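Local coordinates for protein quinone reductase (Klebsiella pneumoniae subsp. pneumoniae, PDB 4GI5) that binds FAD and probably uses NAD(P)H to reduce quinones, at residues R65-A68 and D73-G76; K42-R47 and D229-L234. All coordinates share one frame; numbering follows the deposited sequence.

Contact 1 (R65-A68 and D73-G76)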
loop_
_atom_site.group_PDB
_atom_site.type_symbol
_atom_site.label_atom_id
_atom_site.label_comp_id
_atom_site.label_asym_id
_atom_site.label_seq_id
_atom_site.Cartn_x
_atom_site.Cartn_y
_atom_site.Cartn_z
ATOM N N ARG B 65 -19.510 -1.351 6.640
ATOM C CA ARG B 65 -19.545 -0.269 5.627
ATOM C C ARG B 65 -18.515 0.814 6.048
ATOM O O ARG B 65 -18.755 1.985 6.157
ATOM C CB ARG B 65 -20.938 0.346 5.473
ATOM C CG ARG B 65 -21.999 -0.743 5.199
ATOM C CD ARG B 65 -23.416 -0.160 5.277
ATOM N NE ARG B 65 -23.629 0.591 4.049
ATOM C CZ ARG B 65 -23.707 1.928 3.918
ATOM N NH1 ARG B 65 -23.613 2.767 4.965
ATOM N NH2 ARG B 65 -23.879 2.440 2.700
ATOM N N TRP B 66 -17.340 0.333 6.337
ATOM C CA TRP B 66 -16.266 1.169 6.902
ATOM C C TRP B 66 -15.940 2.319 5.926
ATOM O O TRP B 66 -15.689 2.078 4.742
ATOM C CB TRP B 66 -15.017 0.275 7.064
ATOM C CG TRP B 66 -13.848 1.070 7.652
ATOM C CD1 TRP B 66 -12.722 1.530 6.952
ATOM C CD2 TRP B 66 -13.713 1.551 8.976
ATOM N NE1 TRP B 66 -11.954 2.260 7.784
ATOM C CE2 TRP B 66 -12.545 2.344 9.024
ATOM C CE3 TRP B 66 -14.504 1.453 10.140
ATOM C CZ2 TRP B 66 -12.089 2.950 10.193
ATOM C CZ3 TRP B 66 -14.012 2.060 11.326
ATOM C CH2 TRP B 66 -12.871 2.819 11.347
ATOM N N LYS B 67 -15.856 3.547 6.434
ATOM C CA LYS B 67 -15.489 4.665 5.640
ATOM C C LYS B 67 -13.981 4.704 5.353
ATOM O O LYS B 67 -13.207 4.739 6.314
ATOM C CB LYS B 67 -15.850 5.983 6.371
ATOM C CG LYS B 67 -15.459 7.280 5.683
ATOM C CD LYS B 67 -15.889 8.569 6.418
ATOM C CE LYS B 67 -15.118 9.819 5.917
ATOM N NZ LYS B 67 -15.469 10.863 6.838
ATOM N N ALA B 68 -13.615 4.646 4.089
ATOM C CA ALA B 68 -12.152 4.538 3.796
ATOM C C ALA B 68 -11.352 5.830 3.665
ATOM O O ALA B 68 -10.162 5.806 3.944
ATOM C CB ALA B 68 -11.984 3.757 2.487
ATOM N N ASP B 73 -14.515 15.443 7.987
ATOM C CA ASP B 73 -15.683 14.983 8.760
ATOM C C ASP B 73 -15.263 14.049 9.896
ATOM O O ASP B 73 -16.071 13.695 10.750
ATOM C CB ASP B 73 -16.674 14.261 7.883
ATOM C CG ASP B 73 -17.478 15.245 6.987
ATOM O OD1 ASP B 73 -17.625 16.416 7.355
ATOM O OD2 ASP B 73 -17.837 14.888 5.905
ATOM N N ASP B 74 -14.018 13.532 9.875
ATOM C CA ASP B 74 -13.562 12.642 10.956
ATOM C C ASP B 74 -13.076 13.323 12.196
ATOM O O ASP B 74 -12.826 12.632 13.169
ATOM C CB ASP B 74 -12.410 11.763 10.380
ATOM C CG ASP B 74 -12.910 10.882 9.309
ATOM O OD1 ASP B 74 -14.155 10.494 9.283
ATOM O OD2 ASP B 74 -12.134 10.483 8.365
ATOM N N SER B 75 -12.876 14.644 12.173
ATOM C CA SER B 75 -12.185 15.347 13.281
ATOM C C SER B 75 -13.173 15.917 14.276
ATOM O O SER B 75 -12.678 16.350 15.343
ATOM C CB SER B 75 -11.183 16.416 12.796
ATOM O OG SER B 75 -11.835 17.452 12.057
ATOM N N GLY B 76 -14.491 15.955 13.905
ATOM C CA GLY B 76 -15.549 16.357 14.870
ATOM C C GLY B 76 -15.493 17.837 15.324
ATOM O O GLY B 76 -15.970 18.185 16.361
HETATM O O HOH W 1 -16.886 12.687 4.393
#
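Lys67 and Asp74 have the closest alpha carbons of residues 65-68 and 73-76, yet their CA atoms stand 9.8 Å apart, so the backbones do not pair and the gap is spanned mainly by the long side chain of Lys67. Both segments belong to the same loop of the flavodoxin-like fold, the long connection from strand 55-60 to helix 86-96, and the arrangement is a salt bridge that ties this loop back on itself. It illustrates how a connection with little regular structure can be fixed by charge. Lys67 reaches over as a nearly straight rod: its CG lies anti to the backbone N (chi1 177°) and every later torsion is also extended, which carries the ammonium group to the short 3-10 segment around Asp73 and Asp74. Asp74 comes from the opposite direction, and Lys67 NZ donates to Asp74 OD1 at 2.8 Å. The nitrogen sits 44° out of the carboxylate plane, above it, and the lysine chain follows, with Lys67 CE 3.6 Å from Asp74 OD1. Buried Asp74 has further partners: OD1 also forms a salt bridge with Arg137 of helix 129-138, while OD2 accepts a hydrogen bond from the backbone N of Asp71. Asp71 OD1 gives Lys67 NZ a second carboxylate partner, and such a cluster of opposite charges would be expected to favour the ionised forms of Asp71 and Asp74. Next to Lys67 along the chain, Ala68 packs on Ala68 of the second subunit, which places the loop beside the dimer interface. Asp73 adds a looser, more exposed link: Lys67 NZ lies 3.8 Å from Asp73 CB but does not touch the carboxylate, and a water donates to Asp73 OD2 at 2.8 Å while accepting only a weak bond from Lys67 NZ at 3.4 Å.

Contact 2 (K42-R47 and D229-L234)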
loop_
_atom_site.group_PDB
_atom_site.type_symbol
_atom_site.label_atom_id
_atom_site.label_comp_id
_atom_site.label_asym_id
_atom_site.label_seq_id
_atom_site.Cartn_x
_atom_site.Cartn_y
_atom_site.Cartn_z
ATOM N N LYS B 42 -11.454 -16.917 7.503
ATOM C CA LYS B 42 -11.811 -16.061 8.614
ATOM C C LYS B 42 -12.689 -16.883 9.613
ATOM O O LYS B 42 -12.453 -16.893 10.813
ATOM C CB LYS B 42 -12.624 -14.877 8.141
ATOM C CG LYS B 42 -13.354 -14.161 9.303
ATOM C CD LYS B 42 -14.319 -13.092 8.989
ATOM C CE LYS B 42 -15.334 -13.473 7.984
ATOM N NZ LYS B 42 -16.598 -13.830 8.699
ATOM N N ASN B 43 -13.684 -17.553 9.066
ATOM C CA ASN B 43 -14.580 -18.301 9.972
ATOM C C ASN B 43 -13.870 -19.425 10.672
ATOM O O ASN B 43 -14.093 -19.604 11.880
ATOM C CB ASN B 43 -15.822 -18.752 9.228
ATOM C CG ASN B 43 -16.714 -17.587 8.838
ATOM O OD1 ASN B 43 -16.779 -16.472 9.431
ATOM N ND2 ASN B 43 -17.404 -17.844 7.819
ATOM N N PHE B 44 -12.962 -20.112 9.985
ATOM C CA PHE B 44 -12.107 -21.108 10.550
ATOM C C PHE B 44 -11.298 -20.530 11.659
ATOM O O PHE B 44 -11.169 -21.127 12.751
ATOM C CB PHE B 44 -11.237 -21.765 9.468
ATOM C CG PHE B 44 -10.330 -22.820 9.980
ATOM C CD1 PHE B 44 -10.813 -24.156 10.062
ATOM C CD2 PHE B 44 -9.108 -22.509 10.503
ATOM C CE1 PHE B 44 -10.014 -25.144 10.601
ATOM C CE2 PHE B 44 -8.268 -23.479 11.073
ATOM C CZ PHE B 44 -8.719 -24.814 11.097
ATOM N N ALA B 45 -10.635 -19.368 11.415
ATOM C CA ALA B 45 -9.753 -18.821 12.433
ATOM C C ALA B 45 -10.512 -18.412 13.688
ATOM O O ALA B 45 -10.043 -18.685 14.830
ATOM C CB ALA B 45 -9.024 -17.559 11.917
ATOM N N ILE B 46 -11.652 -17.788 13.489
ATOM C CA ILE B 46 -12.447 -17.291 14.631
ATOM C C ILE B 46 -12.863 -18.544 15.466
ATOM O O ILE B 46 -12.641 -18.563 16.718
ATOM C CB ILE B 46 -13.681 -16.596 14.178
ATOM C CG1 ILE B 46 -13.350 -15.201 13.589
ATOM C CG2 ILE B 46 -14.626 -16.262 15.337
ATOM C CD1 ILE B 46 -14.459 -14.596 12.839
ATOM N N ARG B 47 -13.397 -19.538 14.781
ATOM C CA ARG B 47 -13.792 -20.776 15.549
ATOM C C ARG B 47 -12.649 -21.465 16.200
ATOM O O ARG B 47 -12.782 -21.971 17.372
ATOM C CB ARG B 47 -14.616 -21.700 14.695
ATOM C CG ARG B 47 -15.879 -21.064 14.257
ATOM C CD ARG B 47 -16.766 -22.069 13.513
ATOM N NE ARG B 47 -17.775 -21.331 12.728
ATOM C CZ ARG B 47 -17.841 -21.298 11.383
ATOM N NH1 ARG B 47 -16.937 -21.954 10.621
ATOM N NH2 ARG B 47 -18.799 -20.579 10.790
ATOM N N ASP B 229 -4.885 -27.950 3.126
ATOM C CA ASP B 229 -3.543 -27.565 3.446
ATOM C C ASP B 229 -3.494 -26.132 4.119
ATOM O O ASP B 229 -2.698 -25.917 5.056
ATOM C CB ASP B 229 -2.606 -27.599 2.241
ATOM C CG ASP B 229 -2.339 -29.016 1.707
ATOM O OD1 ASP B 229 -2.567 -29.988 2.443
ATOM O OD2 ASP B 229 -2.032 -29.063 0.529
ATOM N N GLN B 230 -4.251 -25.204 3.531
ATOM C CA GLN B 230 -4.344 -23.845 4.089
ATOM C C GLN B 230 -4.834 -23.873 5.499
ATOM O O GLN B 230 -4.300 -23.223 6.364
ATOM C CB GLN B 230 -5.229 -22.946 3.207
ATOM C CG GLN B 230 -4.675 -22.713 1.789
ATOM C CD GLN B 230 -5.720 -22.219 0.843
ATOM O OE1 GLN B 230 -6.935 -22.354 1.088
ATOM N NE2 GLN B 230 -5.289 -21.741 -0.295
ATOM N N CYS B 231 -5.937 -24.622 5.747
ATOM C CA CYS B 231 -6.488 -24.715 7.085
ATOM C C CYS B 231 -5.483 -25.263 8.064
ATOM O O CYS B 231 -5.469 -24.730 9.169
ATOM C CB CYS B 231 -7.731 -25.635 7.150
ATOM S SG CYS B 231 -9.137 -25.014 6.239
ATOM N N ALA B 232 -4.718 -26.296 7.669
ATOM C CA ALA B 232 -3.739 -26.903 8.608
ATOM C C ALA B 232 -2.643 -25.911 8.992
ATOM O O ALA B 232 -2.237 -25.791 10.138
ATOM C CB ALA B 232 -3.146 -28.125 7.962
ATOM N N ALA B 233 -2.186 -25.172 7.973
ATOM C CA ALA B 233 -1.149 -24.117 8.186
ATOM C C ALA B 233 -1.659 -22.990 9.085
ATOM O O ALA B 233 -0.970 -22.578 9.998
ATOM C CB ALA B 233 -0.655 -23.596 6.804
ATOM N N LEU B 234 -2.906 -22.561 8.844
ATOM C CA LEU B 234 -3.538 -21.567 9.626
ATOM C C LEU B 234 -3.673 -22.017 11.110
ATOM O O LEU B 234 -3.359 -21.318 12.027
ATOM C CB LEU B 234 -4.844 -21.177 8.966
ATOM C CG LEU B 234 -5.742 -20.217 9.712
ATOM C CD1 LEU B 234 -5.068 -18.919 10.027
ATOM C CD2 LEU B 234 -6.986 -19.881 8.868
#
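Phe44 and Cys231 meet where helix 37-51 leans on helix 224-239, a worked case of one aromatic ring bridging two helices. The axes of residues 42-47 and 229-234 run in broadly the same direction, crossing at -34° with a closest approach of 10.6 Å. Aromatic contacts come first. With CG anti to the backbone N (chi1 -179°), the Phe44 ring swings out to the neighbouring helix and turns one face to the Cys231 side chain. Cys231 CB makes a CH-pi contact 4.3 Å from the centroid of the Phe44 ring, and Cys231 SG stands over the same face at 4.5 Å from that centroid, a sulfur-aromatic contact. Farther round the ring, Phe44 CE2 approaches the backbone oxygen of Cys231 to 3.6 Å. Purely aliphatic packing forms the second group. Leu234 slides past Phe44 in the opposite direction, and its CD2 methyl comes obliquely to Phe44 CD2 at 3.8 Å while also facing Ala45 CB at 4.3 Å. Of the polar groups, Lys42 NZ donates to Asn43 OD1 within helix 37-51, and Lys42 also makes a cation-pi contact with Tyr29 of strand 24-29. Leu234 further touches Leu214 of strand 209-216 and Leu41, so the seam continues into the core. This is the flavodoxin-like three-layer sandwich, in which the first and last helices pack side by side against one face of the parallel sheet.

How the contacts relate
Along the chain, contact 1 comes between the two helices of contact 2, which bring the beginning and end of the flavodoxin-like range together. The centres lie 31 Å apart and the nearest atoms about 13 Å, without touching. They share the five-stranded parallel sheet as their framework: helix 37-51 leads from strand 24-29 into the outermost strand 55-60, after which the loop of contact 1 begins, whereas helix 224-239 follows the other outermost strand, 209-216. Contact 2 thus packs two helices together on one face of the sheet, and contact 1 orders a loop near the second subunit; a bound FAD lies about 10 Å from the side chain of Asp74, a different one about 7 Å from that of Cys231.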